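Local coordinates for CRISPR-associated endonuclease/helicase Cas3 (Thermus thermophilus HB8, PDB 3SK9), which cuts single-stranded DNA through its N-terminal HD nuclease domain, the part present here, and pairs this with a helicase domain in CRISPR-based antiviral defence, at residues A[44-47]-A[48-51]; A[150-153]-A[154-158]; A[214-218]-A[219-223]. All coordinates share one frame; numbering follows the deposited sequence.

Interaction 1: A[44-47]-A[48-51]; sequences EPPR and TRAL
The carbonyl oxygen of Glu-44 takes two N-H groups from the guanidinium of Arg-49. Arg-49 NE lies 3.1 Å from Glu-44 O, with an N-H...O angle of 139°. The bond from Arg-49 NH2 to the same Glu-44 O, at 3.2 Å, is weak. The oxygen sits at the edge of the guanidinium, a little out of its plane. Arg-49 gets there by turning back toward the start of its helix: CG stands beside the backbone N, and the chain bends at chi3 (-105°). Pro-46 CA then lies over one face of the guanidinium, toward its rim. The ring atom Pro-46 CD is 3.9 Å from Arg-49 NH2.

Pro-45 is the N-cap residue, and its carbonyl starts the helical bonding. Arg-49 N donates to Pro-45 O at 3.1 Å in a nearly straight bond. Thr-48 N makes a weaker, more bent bond to the same oxygen. The i+4 bonds continue with Ala-50 N to Pro-46 O at 2.9 Å and Leu-51 N to Arg-47 O at 3.1 Å. Pro-46 is the first helical residue, so its lack of an N-H costs no i+4 helix bond.

Thr-48 puts its methyl against Glu-44, with CG2 anti to its own backbone N (its OG1 has chi1 -57°). Thr-48 CG2 is 3.8 Å from Glu-44 CB. Thr-48 OG1 faces the Pro-45 ring at CD, and its hydrogen bond goes to Gly-259 O.

This is the N-terminal end of helix 46-56, with the two residues that link it to helix 26-43. Glu-44 OE1 bonds to Leu-261 N, and the side chains of Glu-44, Pro-45 and Thr-48 rest on strand 260-264. Arg-49 NH1 forms a salt bridge with Glu-60 at the start of helix 60-71.

Interaction 2: A[150-153]-A[154-158]; sequences EEKS and RARRH
Glu-150 OE2 and Arg-154 NE form a long salt bridge at 3.6 Å, one helical turn apart. The carboxylate oxygen lies at the edge of the guanidinium, in its plane, while the two flat groups stand nearly perpendicular (81°). Glu-150 reaches forward because CG is anti to its backbone N (chi1 176°) and the chain folds at chi2. Arg-157 NH2 is also near, 4.4 Å from Glu-150 OE2, which is beyond a salt bridge but probably still favourable. The Lys-152 and Arg-156 side chains run side by side in the same direction, with Lys-152 CD 4.1 Å from Arg-156 NH2. Their like charges come near each other without touching, Lys-152 NZ 4.7 Å from Arg-156 NH2, which probably costs some repulsion at this surface.

One side-chain hydrogen bond crosses the contact. Arg-157 NH2 donates to Ser-153 OG at 3.1 Å, with a bent N-H...O angle of 136°. The hydroxyl is tilted out of the guanidinium plane. Arg-157 bends at chi3, which folds its head back along the helix. Arg-154 CA then lies over one guanidinium face, offset toward the rim.

Backbone bonds run from i+4 to i. Arg-154 N meets Glu-150 O at 3.0 Å, and Arg-156 N meets Lys-152 O at 2.9 Å. Ala-155 to Glu-151 and Arg-157 to Ser-153 repeat the pattern.

All of this lies on helix 149-161, at the surface. Its inner side packs on helix 110-124: Glu-151 touches Val-112, and Ala-155 meets Phe-113 and Leu-116. Glu-151 OE2 bonds to His-142 NE2, and Arg-154 NH1 to Trp-107 O, tying the helix to the chain before it.

Interaction 3: A[214-218]-A[219-223]; sequences SDPSL and FPYGR
Ser-214 reaches the second segment through a water. That water donates to Ser-214 O at 2.8 Å and also hydrogen-bonds Tyr-221 OH, lying at the edge of the tyrosine ring.

Asp-215 holds the turn with two oxygens. Asp-215 O accepts from Phe-219 N at 2.9 Å, in the carbonyl plane, and from Leu-218 N. Asp-215 OD1 takes Ser-217 N at 2.9 Å, an Asx turn, and also the Ser-217 hydroxyl. Both donors come from the same face of the carboxylate.

Pro-216 packs against one face of the Tyr-221 ring. Pro-216 CB stands 3.9 Å from the centroid of the Tyr-221 ring, 20° off the normal, in a CH-pi contact. The two side chains run alongside, and Pro-216 CG is 3.6 Å from Tyr-221 OH. The proline backbone adds two C-H...O contacts: Pro-216 CA points to Phe-219 O at 3.5 Å, and Pro-216 O receives Pro-220 CA.

Leu-218 CB lies 3.9 Å from Phe-219 CD1, and Leu-218 O sits over one face of that ring. Farther on, Arg-223 grips Pro-220 O side-on through NE and NH2, across Tyr-221 and Gly-222. Its NH2 also makes a salt bridge with Asp-32.

The loop joins helix 196-213 to helix 230-246. Ser-214 OG hydrogen-bonds the backbone O of the metal-binding Asp-210, and Ser-214 touches His-29, another metal ligand. Phe-219 touches Leu-237 of helix 230-246 and Asp-32 and Val-36 of helix 26-43. Tyr-221 meets the ring of His-24, just before helix 26-43.

The three contacts follow one another along the chain without nesting or crossing. Each is local. Interaction 1 comes first and opens helix 46-56, joining it to strand 260-264 of the C-terminal hairpin. Interaction 2 lies within helix 149-161, on the opposite side of the chain's centre, and packs against helix 110-124. Interaction 3 closes a tight turn at Asp-215 to Phe-219 in the loop after helix 196-213 and ties that loop to helices 26-43 and 230-246. None touches another; the nearest atoms of interactions 1 and 3 are about 15 Å apart. Of the three, interaction 3 lies near the metal site, and the other two lie away from it.

Interaction 1: A[44-47]-A[48-51]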
ATOM      1  N   GLU A  44     -11.757  -4.012 -12.613  1.00 20.20           N
ATOM      2  CA  GLU A  44     -12.979  -4.234 -11.822  1.00 15.53           C
ATOM      3  C   GLU A  44     -14.221  -3.804 -12.629  1.00 20.77           C
ATOM      4  O   GLU A  44     -14.125  -2.956 -13.531  1.00 25.90           O
ATOM      5  CB  GLU A  44     -12.971  -3.436 -10.522  1.00 19.53           C
ATOM      6  CG  GLU A  44     -11.918  -3.937  -9.512  1.00 21.23           C
ATOM      7  CD  GLU A  44     -12.295  -5.281  -8.867  1.00 21.27           C
ATOM      8  OE1 GLU A  44     -13.503  -5.534  -8.675  1.00 21.23           O
ATOM      9  OE2 GLU A  44     -11.359  -6.031  -8.488  1.00 22.77           O
ATOM     10  N   PRO A  45     -15.382  -4.348 -12.290  1.00 19.83           N
ATOM     11  CA  PRO A  45     -16.595  -3.889 -13.006  1.00 17.50           C
ATOM     12  C   PRO A  45     -16.850  -2.400 -12.884  1.00 24.97           C
ATOM     13  O   PRO A  45     -16.464  -1.769 -11.897  1.00 22.86           O
ATOM     14  CB  PRO A  45     -17.734  -4.702 -12.381  1.00 21.32           C
ATOM     15  CG  PRO A  45     -17.049  -5.929 -11.771  1.00 21.80           C
ATOM     16  CD  PRO A  45     -15.649  -5.480 -11.380  1.00 20.64           C
ATOM     17  N   PRO A  46     -17.532  -1.817 -13.891  1.00 21.75           N
ATOM     18  CA  PRO A  46     -17.873  -0.397 -13.801  1.00 21.98           C
ATOM     19  C   PRO A  46     -18.591  -0.001 -12.479  1.00 19.13           C
ATOM     20  O   PRO A  46     -18.356   1.099 -11.971  1.00 23.36           O
ATOM     21  CB  PRO A  46     -18.831  -0.184 -14.998  1.00 30.44           C
ATOM     22  CG  PRO A  46     -18.556  -1.286 -15.940  1.00 31.83           C
ATOM     23  CD  PRO A  46     -18.051  -2.456 -15.134  1.00 26.71           C
ATOM     24  N   ARG A  47     -19.507  -0.835 -11.992  1.00 20.75           N
ATOM     25  CA  ARG A  47     -20.170  -0.520 -10.709  1.00 20.55           C
ATOM     26  C   ARG A  47     -19.120  -0.340  -9.599  1.00 23.84           C
ATOM     27  O   ARG A  47     -19.271   0.530  -8.757  1.00 21.43           O
ATOM     28  CB  ARG A  47     -21.124  -1.626 -10.297  1.00 27.28           C
ATOM     29  CG  ARG A  47     -22.555  -1.330 -10.655  1.00 41.07           C
ATOM     30  CD  ARG A  47     -23.489  -2.530 -10.452  1.00 35.70           C
ATOM     31  NE  ARG A  47     -24.769  -2.222 -11.106  1.00 33.58           N
ATOM     32  CZ  ARG A  47     -24.931  -2.209 -12.427  1.00 41.00           C
ATOM     33  NH1 ARG A  47     -23.891  -2.500 -13.247  1.00 34.56           N
ATOM     34  NH2 ARG A  47     -26.127  -1.899 -12.930  1.00 52.25           N
ATOM     35  N   THR A  48     -18.079  -1.176  -9.595  1.00 23.00           N
ATOM     36  CA  THR A  48     -17.038  -1.076  -8.557  1.00 20.50           C
ATOM     37  C   THR A  48     -16.260   0.226  -8.702  1.00 23.70           C
ATOM     38  O   THR A  48     -16.002   0.945  -7.725  1.00 21.21           O
ATOM     39  CB  THR A  48     -16.087  -2.298  -8.613  1.00 20.06           C
ATOM     40  OG1 THR A  48     -16.868  -3.504  -8.458  1.00 20.52           O
ATOM     41  CG2 THR A  48     -14.968  -2.188  -7.528  1.00 21.04           C
ATOM     42  N   ARG A  49     -15.864   0.551  -9.928  1.00 18.12           N
ATOM     43  CA  ARG A  49     -15.126   1.776 -10.125  1.00 16.86           C
ATOM     44  C   ARG A  49     -15.940   3.006  -9.776  1.00 20.60           C
ATOM     45  O   ARG A  49     -15.376   3.990  -9.286  1.00 20.86           O
ATOM     46  CB  ARG A  49     -14.604   1.851 -11.562  1.00 21.57           C
ATOM     47  CG  ARG A  49     -13.548   0.808 -11.832  1.00 24.90           C
ATOM     48  CD  ARG A  49     -12.874   1.008 -13.179  1.00 28.42           C
ATOM     49  NE  ARG A  49     -13.388  -0.000 -14.081  1.00 37.88           N
ATOM     50  CZ  ARG A  49     -14.178   0.247 -15.113  1.00 38.56           C
ATOM     51  NH1 ARG A  49     -14.515   1.491 -15.423  1.00 47.64           N
ATOM     52  NH2 ARG A  49     -14.622  -0.764 -15.840  1.00 32.30           N
ATOM     53  N   ALA A  50     -17.247   2.975 -10.035  1.00 23.55           N
ATOM     54  CA  ALA A  50     -18.090   4.125  -9.716  1.00 24.51           C
ATOM     55  C   ALA A  50     -18.173   4.287  -8.171  1.00 21.06           C
ATOM     56  O   ALA A  50     -18.307   5.403  -7.654  1.00 21.05           O
ATOM     57  CB  ALA A  50     -19.523   3.959 -10.316  1.00 22.73           C
ATOM     58  N   LEU A  51     -18.157   3.162  -7.454  1.00 22.64           N
ATOM     59  CA  LEU A  51     -18.139   3.205  -5.978  1.00 21.16           C
ATOM     60  C   LEU A  51     -16.900   3.958  -5.478  1.00 20.89           C
ATOM     61  O   LEU A  51     -16.990   4.720  -4.497  1.00 21.90           O
ATOM     62  CB  LEU A  51     -18.149   1.790  -5.405  1.00 19.53           C
ATOM     63  CG  LEU A  51     -19.521   1.088  -5.435  1.00 24.13           C
ATOM     64  CD1 LEU A  51     -19.451  -0.376  -4.961  1.00 23.61           C
ATOM     65  CD2 LEU A  51     -20.532   1.870  -4.592  1.00 21.19           C
TER

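Interaction 2: A[150-153]-A[154-158]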
ATOM      1  N   GLU A 150      -1.421  -2.614  23.827  1.00 22.95           N
ATOM      2  CA  GLU A 150      -0.145  -3.236  24.076  1.00 28.09           C
ATOM      3  C   GLU A 150       0.734  -3.209  22.810  1.00 25.86           C
ATOM      4  O   GLU A 150       1.911  -2.874  22.896  1.00 27.46           O
ATOM      5  CB  GLU A 150      -0.347  -4.657  24.586  1.00 32.06           C
ATOM      6  CG  GLU A 150       0.957  -5.465  24.794  1.00 42.70           C
ATOM      7  CD  GLU A 150       1.893  -4.921  25.885  1.00 51.23           C
ATOM      8  OE1 GLU A 150       1.529  -3.981  26.631  1.00 44.87           O
ATOM      9  OE2 GLU A 150       3.021  -5.458  25.980  1.00 60.56           O
ATOM     10  N   GLU A 151       0.199  -3.575  21.639  1.00 21.36           N
ATOM     11  CA  GLU A 151       0.984  -3.447  20.407  1.00 20.18           C
ATOM     12  C   GLU A 151       1.506  -2.016  20.200  1.00 23.70           C
ATOM     13  O   GLU A 151       2.658  -1.815  19.855  1.00 23.39           O
ATOM     14  CB  GLU A 151       0.109  -3.793  19.206  1.00 23.53           C
ATOM     15  CG  GLU A 151      -0.208  -5.269  19.081  1.00 26.13           C
ATOM     16  CD  GLU A 151      -1.096  -5.531  17.827  1.00 33.65           C
ATOM     17  OE1 GLU A 151      -2.148  -4.876  17.695  1.00 27.50           O
ATOM     18  OE2 GLU A 151      -0.749  -6.394  16.989  1.00 33.67           O
ATOM     19  N   LYS A 152       0.640  -1.025  20.379  1.00 23.23           N
ATOM     20  CA  LYS A 152       1.057   0.354  20.145  1.00 23.98           C
ATOM     21  C   LYS A 152       2.104   0.790  21.175  1.00 22.89           C
ATOM     22  O   LYS A 152       3.064   1.478  20.810  1.00 28.48           O
ATOM     23  CB  LYS A 152      -0.141   1.294  20.127  1.00 28.94           C
ATOM     24  CG  LYS A 152      -1.064   1.013  18.947  1.00 30.56           C
ATOM     25  CD  LYS A 152      -2.133   2.065  18.813  1.00 32.12           C
ATOM     26  CE  LYS A 152      -3.195   1.922  19.885  1.00 43.05           C
ATOM     27  NZ  LYS A 152      -4.244   2.955  19.694  1.00 45.80           N
ATOM     28  N   SER A 153       1.949   0.370  22.433  1.00 26.12           N
ATOM     29  CA  SER A 153       2.945   0.668  23.460  1.00 24.83           C
ATOM     30  C   SER A 153       4.299   0.095  23.068  1.00 24.98           C
ATOM     31  O   SER A 153       5.312   0.784  23.186  1.00 27.08           O
ATOM     32  CB  SER A 153       2.490   0.106  24.829  1.00 24.05           C
ATOM     33  OG  SER A 153       3.493   0.300  25.811  1.00 48.58           O
ATOM     34  N   ARG A 154       4.345  -1.165  22.617  1.00 24.69           N
ATOM     35  CA  ARG A 154       5.607  -1.767  22.168  1.00 27.69           C
ATOM     36  C   ARG A 154       6.215  -1.045  20.990  1.00 29.25           C
ATOM     37  O   ARG A 154       7.418  -0.821  20.977  1.00 28.92           O
ATOM     38  CB  ARG A 154       5.454  -3.224  21.713  1.00 36.31           C
ATOM     39  CG  ARG A 154       5.317  -4.228  22.802  1.00 41.65           C
ATOM     40  CD  ARG A 154       5.190  -5.589  22.183  1.00 46.31           C
ATOM     41  NE  ARG A 154       4.895  -6.610  23.167  1.00 45.33           N
ATOM     42  CZ  ARG A 154       5.150  -7.899  22.991  1.00 53.60           C
ATOM     43  NH1 ARG A 154       5.709  -8.324  21.867  1.00 52.71           N
ATOM     44  NH2 ARG A 154       4.851  -8.766  23.942  1.00 56.13           N
ATOM     45  N   ALA A 155       5.408  -0.730  19.972  1.00 23.76           N
ATOM     46  CA  ALA A 155       5.941  -0.022  18.825  1.00 24.41           C
ATOM     47  C   ALA A 155       6.533   1.340  19.251  1.00 29.52           C
ATOM     48  O   ALA A 155       7.619   1.728  18.808  1.00 30.02           O
ATOM     49  CB  ALA A 155       4.852   0.181  17.782  1.00 22.16           C
ATOM     50  N   ARG A 156       5.801   2.077  20.076  1.00 30.09           N
ATOM     51  CA  ARG A 156       6.224   3.427  20.467  1.00 30.63           C
ATOM     52  C   ARG A 156       7.543   3.368  21.262  1.00 33.86           C
ATOM     53  O   ARG A 156       8.373   4.282  21.193  1.00 36.54           O
ATOM     54  CB  ARG A 156       5.130   4.137  21.252  1.00 31.87           C
ATOM     55  CG  ARG A 156       3.893   4.501  20.451  1.00 32.05           C
ATOM     56  CD  ARG A 156       2.980   5.400  21.274  1.00 40.58           C
ATOM     57  NE  ARG A 156       1.551   5.243  21.002  1.00 52.94           N
ATOM     58  CZ  ARG A 156       0.907   5.802  19.982  1.00 54.32           C
ATOM     59  NH1 ARG A 156       1.559   6.533  19.090  1.00 63.29           N
ATOM     60  NH2 ARG A 156      -0.395   5.620  19.851  1.00 51.80           N
ATOM     61  N   ARG A 157       7.768   2.273  21.972  1.00 31.99           N
ATOM     62  CA  ARG A 157       9.056   2.075  22.660  1.00 37.09           C
ATOM     63  C   ARG A 157      10.222   2.108  21.642  1.00 42.27           C
ATOM     64  O   ARG A 157      11.252   2.784  21.836  1.00 39.48           O
ATOM     65  CB  ARG A 157       9.037   0.757  23.449  1.00 33.33           C
ATOM     66  CG  ARG A 157       9.268   0.900  24.947  1.00 53.87           C
ATOM     67  CD  ARG A 157       9.053  -0.425  25.711  1.00 58.49           C
ATOM     68  NE  ARG A 157       7.636  -0.670  26.001  1.00 62.03           N
ATOM     69  CZ  ARG A 157       6.986  -1.817  25.776  1.00 62.01           C
ATOM     70  NH1 ARG A 157       7.627  -2.870  25.259  1.00 63.47           N
ATOM     71  NH2 ARG A 157       5.689  -1.918  26.084  1.00 47.22           N
ATOM     72  N   HIS A 158      10.054   1.402  20.533  1.00 32.02           N
ATOM     73  CA  HIS A 158      11.066   1.406  19.489  1.00 36.74           C
ATOM     74  C   HIS A 158      11.209   2.791  18.868  1.00 40.67           C
ATOM     75  O   HIS A 158      12.314   3.262  18.581  1.00 39.43           O
ATOM     76  CB  HIS A 158      10.696   0.423  18.371  1.00 39.26           C
ATOM     77  CG  HIS A 158      10.694  -1.016  18.789  1.00 43.57           C
ATOM     78  ND1 HIS A 158      11.848  -1.767  18.891  1.00 47.72           N
ATOM     79  CD2 HIS A 158       9.673  -1.850  19.094  1.00 42.07           C
ATOM     80  CE1 HIS A 158      11.532  -2.998  19.254  1.00 48.90           C
ATOM     81  NE2 HIS A 158      10.218  -3.077  19.378  1.00 41.76           N
TER

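Interaction 3: A[214-218]-A[219-223]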
ATOM      1  N   SER A 214       4.135  -9.423  -3.524  1.00 18.87           N
ATOM      2  CA  SER A 214       5.118 -10.054  -2.647  1.00 20.24           C
ATOM      3  C   SER A 214       5.710 -11.327  -3.246  1.00 22.53           C
ATOM      4  O   SER A 214       6.613 -11.921  -2.640  1.00 21.90           O
ATOM      5  CB  SER A 214       4.475 -10.417  -1.289  1.00 21.32           C
ATOM      6  OG  SER A 214       4.368  -9.247  -0.486  1.00 24.07           O
ATOM      7  N   ASP A 215       5.172 -11.775  -4.383  1.00 20.39           N
ATOM      8  CA  ASP A 215       5.632 -13.048  -4.984  1.00 20.94           C
ATOM      9  C   ASP A 215       6.736 -12.758  -6.007  1.00 20.84           C
ATOM     10  O   ASP A 215       6.479 -12.190  -7.056  1.00 19.72           O
ATOM     11  CB  ASP A 215       4.461 -13.759  -5.659  1.00 20.07           C
ATOM     12  CG  ASP A 215       4.831 -15.174  -6.167  1.00 29.10           C
ATOM     13  OD1 ASP A 215       6.040 -15.493  -6.369  1.00 23.28           O
ATOM     14  OD2 ASP A 215       3.893 -15.957  -6.365  1.00 24.88           O
ATOM     15  N   PRO A 216       7.990 -13.125  -5.679  1.00 16.91           N
ATOM     16  CA  PRO A 216       9.075 -12.751  -6.611  1.00 17.28           C
ATOM     17  C   PRO A 216       8.997 -13.473  -7.947  1.00 21.04           C
ATOM     18  O   PRO A 216       9.664 -13.074  -8.922  1.00 24.39           O
ATOM     19  CB  PRO A 216      10.341 -13.118  -5.842  1.00 20.42           C
ATOM     20  CG  PRO A 216       9.931 -14.081  -4.822  1.00 23.18           C
ATOM     21  CD  PRO A 216       8.495 -13.734  -4.444  1.00 18.26           C
ATOM     22  N   SER A 217       8.197 -14.523  -8.036  1.00 21.63           N
ATOM     23  CA  SER A 217       8.020 -15.140  -9.341  1.00 23.82           C
ATOM     24  C   SER A 217       7.228 -14.218 -10.260  1.00 25.00           C
ATOM     25  O   SER A 217       7.317 -14.330 -11.478  1.00 24.42           O
ATOM     26  CB  SER A 217       7.361 -16.522  -9.229  1.00 31.49           C
ATOM     27  OG  SER A 217       5.968 -16.414  -8.941  1.00 32.31           O
ATOM     28  N   LEU A 218       6.438 -13.317  -9.674  1.00 23.27           N
ATOM     29  CA  LEU A 218       5.621 -12.373 -10.445  1.00 23.85           C
ATOM     30  C   LEU A 218       6.332 -11.009 -10.564  1.00 25.41           C
ATOM     31  O   LEU A 218       6.223 -10.298 -11.585  1.00 21.85           O
ATOM     32  CB  LEU A 218       4.263 -12.179  -9.721  1.00 19.50           C
ATOM     33  CG  LEU A 218       3.445 -13.492  -9.663  1.00 21.59           C
ATOM     34  CD1 LEU A 218       2.130 -13.307  -8.903  1.00 26.68           C
ATOM     35  CD2 LEU A 218       3.222 -14.033 -11.094  1.00 23.41           C
ATOM     36  N   PHE A 219       7.043 -10.659  -9.486  1.00 22.75           N
ATOM     37  CA  PHE A 219       7.682  -9.354  -9.336  1.00 20.72           C
ATOM     38  C   PHE A 219       9.123  -9.593  -8.901  1.00 19.51           C
ATOM     39  O   PHE A 219       9.471  -9.479  -7.733  1.00 18.66           O
ATOM     40  CB  PHE A 219       6.902  -8.500  -8.307  1.00 21.60           C
ATOM     41  CG  PHE A 219       5.719  -7.795  -8.915  1.00 17.52           C
ATOM     42  CD1 PHE A 219       4.449  -8.381  -8.931  1.00 26.06           C
ATOM     43  CD2 PHE A 219       5.903  -6.563  -9.525  1.00 18.11           C
ATOM     44  CE1 PHE A 219       3.351  -7.704  -9.574  1.00 18.99           C
ATOM     45  CE2 PHE A 219       4.857  -5.906 -10.172  1.00 17.84           C
ATOM     46  CZ  PHE A 219       3.591  -6.454 -10.183  1.00 19.39           C
ATOM     47  N   PRO A 220       9.984  -9.894  -9.871  1.00 23.33           N
ATOM     48  CA  PRO A 220      11.359 -10.299  -9.539  1.00 20.23           C
ATOM     49  C   PRO A 220      12.164  -9.234  -8.789  1.00 19.49           C
ATOM     50  O   PRO A 220      12.000  -8.028  -9.010  1.00 22.07           O
ATOM     51  CB  PRO A 220      12.005 -10.531 -10.923  1.00 25.61           C
ATOM     52  CG  PRO A 220      10.861 -10.629 -11.917  1.00 27.48           C
ATOM     53  CD  PRO A 220       9.761  -9.779 -11.332  1.00 22.78           C
ATOM     54  N   TYR A 221      13.058  -9.700  -7.909  1.00 21.79           N
ATOM     55  CA  TYR A 221      13.933  -8.795  -7.161  1.00 25.06           C
ATOM     56  C   TYR A 221      15.004  -8.264  -8.089  1.00 27.73           C
ATOM     57  O   TYR A 221      15.368  -8.960  -9.048  1.00 28.81           O
ATOM     58  CB  TYR A 221      14.606  -9.517  -5.994  1.00 25.08           C
ATOM     59  CG  TYR A 221      13.671 -10.163  -4.995  1.00 26.61           C
ATOM     60  CD1 TYR A 221      12.464  -9.542  -4.603  1.00 27.06           C
ATOM     61  CD2 TYR A 221      13.975 -11.396  -4.433  1.00 24.73           C
ATOM     62  CE1 TYR A 221      11.615 -10.139  -3.668  1.00 26.01           C
ATOM     63  CE2 TYR A 221      13.123 -11.992  -3.485  1.00 27.23           C
ATOM     64  CZ  TYR A 221      11.950 -11.349  -3.109  1.00 26.99           C
ATOM     65  OH  TYR A 221      11.108 -11.945  -2.183  1.00 27.22           O
ATOM     66  N   GLY A 222      15.472  -7.030  -7.845  1.00 24.11           N
ATOM     67  CA  GLY A 222      16.608  -6.476  -8.563  1.00 27.73           C
ATOM     68  C   GLY A 222      16.283  -5.379  -9.565  1.00 32.29           C
ATOM     69  O   GLY A 222      17.148  -4.966 -10.371  1.00 29.54           O
ATOM     70  N   ARG A 223      15.054  -4.871  -9.513  1.00 24.64           N
ATOM     71  CA  ARG A 223      14.654  -3.766 -10.384  1.00 21.36           C
ATOM     72  C   ARG A 223      14.924  -2.518  -9.570  1.00 21.40           C
ATOM     73  O   ARG A 223      14.657  -2.486  -8.369  1.00 24.98           O
ATOM     74  CB  ARG A 223      13.165  -3.863 -10.815  1.00 18.43           C
ATOM     75  CG  ARG A 223      12.929  -5.045 -11.814  1.00 21.39           C
ATOM     76  CD  ARG A 223      11.477  -5.423 -12.016  1.00 20.02           C
ATOM     77  NE  ARG A 223      10.975  -6.023 -10.792  1.00 20.54           N
ATOM     78  CZ  ARG A 223       9.989  -5.538 -10.052  1.00 23.22           C
ATOM     79  NH1 ARG A 223       9.302  -4.455 -10.454  1.00 20.47           N
ATOM     80  NH2 ARG A 223       9.666  -6.184  -8.913  1.00 20.61           N
TER
HETATM   81  O   HOH W   1       8.867 -10.717  -1.461  1.00 38.26           O